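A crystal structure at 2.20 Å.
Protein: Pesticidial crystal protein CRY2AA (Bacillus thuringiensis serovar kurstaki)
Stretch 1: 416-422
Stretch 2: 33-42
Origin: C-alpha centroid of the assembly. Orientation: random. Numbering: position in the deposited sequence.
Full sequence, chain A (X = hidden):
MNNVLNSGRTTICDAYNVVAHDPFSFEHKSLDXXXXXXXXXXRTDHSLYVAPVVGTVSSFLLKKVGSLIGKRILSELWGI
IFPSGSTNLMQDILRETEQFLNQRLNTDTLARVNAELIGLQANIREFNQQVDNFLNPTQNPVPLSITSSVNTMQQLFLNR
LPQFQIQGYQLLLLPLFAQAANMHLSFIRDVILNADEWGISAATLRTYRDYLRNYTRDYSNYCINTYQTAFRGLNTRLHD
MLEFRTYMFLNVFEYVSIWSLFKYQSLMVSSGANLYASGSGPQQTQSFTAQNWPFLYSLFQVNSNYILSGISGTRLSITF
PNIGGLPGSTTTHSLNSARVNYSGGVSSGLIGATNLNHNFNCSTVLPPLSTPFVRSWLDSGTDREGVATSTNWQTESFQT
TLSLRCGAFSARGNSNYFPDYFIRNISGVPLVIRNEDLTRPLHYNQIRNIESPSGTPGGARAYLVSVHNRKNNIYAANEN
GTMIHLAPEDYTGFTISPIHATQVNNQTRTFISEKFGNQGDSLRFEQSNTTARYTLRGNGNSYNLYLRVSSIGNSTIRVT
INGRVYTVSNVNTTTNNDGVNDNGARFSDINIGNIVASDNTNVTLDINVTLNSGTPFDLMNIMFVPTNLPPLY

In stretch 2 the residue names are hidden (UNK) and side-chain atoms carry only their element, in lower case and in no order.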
# COMPACT_ATOMS: atom_id res chain seq x y z
N ASN A 416 -0.34 4.58 -15.63
CA ASN A 416 -0.55 4.19 -14.25
C ASN A 416 0.17 5.14 -13.32
O ASN A 416 1.38 5.34 -13.43
CB ASN A 416 -0.06 2.75 -14.06
CG ASN A 416 -0.61 1.83 -15.13
OD1 ASN A 416 -1.81 1.54 -15.16
ND2 ASN A 416 0.26 1.38 -16.04
N TYR A 417 -0.58 5.73 -12.40
CA TYR A 417 -0.03 6.70 -11.47
C TYR A 417 -1.05 6.98 -10.37
O TYR A 417 -2.25 6.95 -10.61
CB TYR A 417 0.27 8.00 -12.22
CG TYR A 417 0.52 9.20 -11.33
CD1 TYR A 417 1.76 9.39 -10.74
CD2 TYR A 417 -0.51 10.11 -11.05
CE1 TYR A 417 1.99 10.46 -9.88
CE2 TYR A 417 -0.29 11.19 -10.20
CZ TYR A 417 0.96 11.35 -9.61
OH TYR A 417 1.17 12.39 -8.73
N PHE A 418 -0.56 7.24 -9.16
CA PHE A 418 -1.43 7.56 -8.03
C PHE A 418 -0.74 8.66 -7.22
O PHE A 418 0.46 8.57 -6.97
CB PHE A 418 -1.66 6.33 -7.14
CG PHE A 418 -2.17 5.13 -7.89
CD1 PHE A 418 -1.28 4.22 -8.45
CD2 PHE A 418 -3.54 4.92 -8.05
CE1 PHE A 418 -1.75 3.10 -9.16
CE2 PHE A 418 -4.02 3.81 -8.75
CZ PHE A 418 -3.12 2.90 -9.31
N PRO A 419 -1.49 9.70 -6.81
CA PRO A 419 -0.93 10.81 -6.03
C PRO A 419 -0.13 10.32 -4.83
O PRO A 419 -0.58 9.42 -4.12
CB PRO A 419 -2.17 11.60 -5.61
CG PRO A 419 -3.08 11.39 -6.78
CD PRO A 419 -2.93 9.90 -7.01
N ASP A 420 1.05 10.90 -4.63
CA ASP A 420 1.95 10.54 -3.53
C ASP A 420 2.49 9.11 -3.59
O ASP A 420 3.12 8.63 -2.64
CB ASP A 420 1.25 10.78 -2.18
CG ASP A 420 0.94 12.25 -1.94
OD1 ASP A 420 1.88 13.08 -1.97
OD2 ASP A 420 -0.24 12.58 -1.73
N TYR A 421 2.24 8.43 -4.70
CA TYR A 421 2.77 7.08 -4.87
C TYR A 421 3.90 7.14 -5.87
O TYR A 421 3.82 7.83 -6.88
CB TYR A 421 1.70 6.12 -5.41
CG TYR A 421 0.75 5.57 -4.37
CD1 TYR A 421 -0.26 6.36 -3.84
CD2 TYR A 421 0.84 4.24 -3.94
CE1 TYR A 421 -1.17 5.86 -2.92
CE2 TYR A 421 -0.06 3.72 -3.02
CZ TYR A 421 -1.06 4.53 -2.52
OH TYR A 421 -1.97 4.03 -1.61
N PHE A 422 4.98 6.42 -5.57
CA PHE A 422 6.12 6.36 -6.46
C PHE A 422 6.25 4.94 -6.97
O PHE A 422 5.83 3.99 -6.30
CB PHE A 422 7.42 6.74 -5.73
CG PHE A 422 7.42 8.12 -5.15
CD1 PHE A 422 6.92 8.36 -3.88
CD2 PHE A 422 7.92 9.19 -5.89
CE1 PHE A 422 6.93 9.65 -3.34
CE2 PHE A 422 7.93 10.49 -5.35
CZ PHE A 422 7.42 10.71 -4.08
N UNK A 33 -3.93 20.66 -0.65
CA UNK A 33 -3.11 20.34 -1.81
C UNK A 33 -3.33 18.88 -2.20
O UNK A 33 -3.48 18.55 -3.38
c UNK A 33 -0.74 20.06 -2.66
c UNK A 33 -1.61 20.56 -1.50
o UNK A 33 -1.37 21.96 -1.29
N UNK A 34 -3.35 18.00 -1.21
CA UNK A 34 -3.55 16.58 -1.45
C UNK A 34 -4.94 16.33 -2.06
O UNK A 34 -5.08 15.55 -3.00
c UNK A 34 -4.02 14.40 -0.29
c UNK A 34 -3.40 15.79 -0.15
c UNK A 34 -1.66 15.33 1.67
c UNK A 34 -1.91 15.71 0.22
N UNK A 35 -5.95 17.01 -1.52
CA UNK A 35 -7.30 16.86 -2.03
C UNK A 35 -7.35 17.30 -3.50
O UNK A 35 -7.98 16.63 -4.33
c UNK A 35 -9.74 17.56 -1.53
o UNK A 35 -10.35 18.71 0.48
c UNK A 35 -8.27 17.67 -1.16
c UNK A 35 -10.64 17.83 -0.34
n UNK A 35 -11.74 17.10 -0.24
N UNK A 36 -6.68 18.40 -3.83
CA UNK A 36 -6.64 18.89 -5.21
C UNK A 36 -5.93 17.90 -6.13
O UNK A 36 -6.34 17.70 -7.27
c UNK A 36 -5.95 22.72 -5.07
c UNK A 36 -5.91 20.23 -5.31
c UNK A 36 -6.49 23.88 -4.24
c UNK A 36 -6.65 21.41 -4.71
n UNK A 36 -7.97 23.98 -4.29
N UNK A 37 -4.84 17.31 -5.65
CA UNK A 37 -4.11 16.35 -6.47
C UNK A 37 -4.95 15.13 -6.79
O UNK A 37 -4.93 14.63 -7.92
c UNK A 37 -2.81 15.93 -5.78
o UNK A 37 0.40 17.25 -4.85
c UNK A 37 -1.67 16.92 -5.97
o UNK A 37 -0.09 15.20 -5.46
c UNK A 37 -0.36 16.42 -5.38
N UNK A 38 -5.69 14.64 -5.81
CA UNK A 38 -6.54 13.48 -6.04
C UNK A 38 -7.68 13.84 -6.98
O UNK A 38 -8.07 13.04 -7.83
c UNK A 38 -5.16 12.29 -3.14
c UNK A 38 -5.95 10.59 -4.37
c UNK A 38 -4.44 8.79 -3.63
c UNK A 38 -6.61 9.70 -5.23
c UNK A 38 -6.18 8.37 -5.27
c UNK A 38 -4.88 10.12 -3.59
c UNK A 38 -7.07 12.93 -4.71
n UNK A 38 -4.41 11.17 -2.85
c UNK A 38 -5.11 7.93 -4.48
c UNK A 38 -6.11 11.98 -4.07
N UNK A 39 -8.22 15.05 -6.83
CA UNK A 39 -9.29 15.52 -7.70
C UNK A 39 -8.77 15.62 -9.13
O UNK A 39 -9.46 15.22 -10.07
c UNK A 39 -10.93 16.84 -6.21
c UNK A 39 -12.97 18.62 -6.88
c UNK A 39 -9.83 16.89 -7.26
s UNK A 39 -11.55 18.48 -5.77
N UNK A 40 -7.57 16.15 -9.30
CA UNK A 40 -7.00 16.27 -10.63
C UNK A 40 -6.70 14.89 -11.20
O UNK A 40 -6.89 14.64 -12.38
c UNK A 40 -6.74 18.90 -12.01
c UNK A 40 -5.72 17.11 -10.60
o UNK A 40 -6.08 18.91 -13.08
c UNK A 40 -6.00 18.58 -10.73
o UNK A 40 -7.97 19.13 -11.96
N UNK A 41 -6.22 14.01 -10.34
CA UNK A 41 -5.93 12.64 -10.73
C UNK A 41 -7.20 12.04 -11.32
O UNK A 41 -7.19 11.43 -12.39
n UNK A 41 -4.65 8.29 -10.20
c UNK A 41 -5.41 10.35 -9.69
c UNK A 41 -7.72 7.03 -8.58
c UNK A 41 -5.48 11.84 -9.50
c UNK A 41 -7.58 9.46 -8.54
c UNK A 41 -6.35 9.38 -9.22
c UNK A 41 -6.53 6.92 -9.24
c UNK A 41 -8.25 8.29 -8.23
c UNK A 41 -5.85 8.10 -9.56
c UNK A 41 -4.40 9.64 -10.28
N UNK A 42 -8.31 12.22 -10.61
CA UNK A 42 -9.59 11.68 -11.07
C UNK A 42 -9.97 12.19 -12.45
O UNK A 42 -10.37 11.41 -13.32
c UNK A 42 -12.06 11.48 -10.45
n UNK A 42 -13.25 7.86 -10.51
c UNK A 42 -10.70 12.06 -10.08
c UNK A 42 -13.37 9.34 -10.47
c UNK A 42 -12.00 9.97 -10.55
O HOH W 1 -0.61 14.09 -8.28
O HOH W 2 2.06 13.40 -5.94
O HOH W 3 -2.09 11.12 -1.09

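Position 33 has three side-chain atoms: one carbon bonded to CA that carries an oxygen and a second carbon. The side chain does not reach stretch 1. A beta-branched hydroxyl side chain is Thr 33.

Position 34 has four carbons, forked at CB, with one arm two carbons long. The first carbon of the longer arm lies 4.0 Å from Asp 420 OD2. This is Ile 34, and the carbon near the carboxylate is CG1.

Position 35 has three carbons in a row, the third carrying one oxygen and one nitrogen. It is out of reach of stretch 1. The amide end identifies Gln 35.

Position 36 has four carbons in a row ending in nitrogen. It is exposed and makes no contact here. This is Lys 36.

Position 37 has three carbons, the third carrying two oxygens. Its CA-to-CB bond points toward stretch 1. One oxygen is 4.2 Å from Pro 419 CB. Two waters donate to that same oxygen, and both also bond to Tyr 417 OH. This is Glu 37, and the oxygen is OE1. Water 1 is 3.1 Å from Glu 37 OE1 and 2.5 Å from Tyr 417 OH. Water 2 is 2.8 Å from Glu 37 OE1 and accepts from Asp 420 N at 3.0 Å. Asp 420 OD1 lies 4.5 Å from Glu 37 OE1, a proximity of like charges.

Position 38 has one carbon followed by fused five- and six-membered rings holding eight carbons and one nitrogen. Pro 419 lies over one face of this ring system, and Tyr 421 approaches its edge. Only an indole fits, so this is Trp 38. Its NE1 is 3.6 Å from Pro 419 CB. It donates to water 3, which in turn donates to Asp 420 OD2.

Position 39 has two carbons, a sulfur and a terminal carbon, unbranched. It points out of reach of stretch 1. This is Met 39.

Position 40 has three carbons, the third carrying two oxygens. Its end leads away from stretch 1. This is Glu 40.

Position 41 has a second indole-type fused ring, again eight carbons and one nitrogen after CB. The ring nitrogen is 2.8 Å from Tyr 417 O. This is Trp 41, and its NE1 donates a hydrogen bond to that carbonyl.

Position 42 has four carbons ending in nitrogen. It makes no contact with stretch 1. This is Lys 42.

The contact centres on Pro 419, in the type II turn from Phe 418 to Tyr 421. Its CD lies over faces of both Trp 38 and Trp 41, making CH-pi contacts with each. The Trp 41 hydrogen bond ties the backbone just before the turn to the helix. Phe 418 CD2 adds apolar packing 3.8 Å from Trp 41 CZ2. Waters link Tyr 417 OH and Asp 420 N to Glu 37 OE1, and Asp 420 OD2 to Trp 38 NE1; none of these links has a direct hydrogen bond beside it. The Trp 41 NE1 bond to Tyr 417 O is the only direct hydrogen bond between the stretches.

Stretch 2 33-42: TIQKEWMEWK
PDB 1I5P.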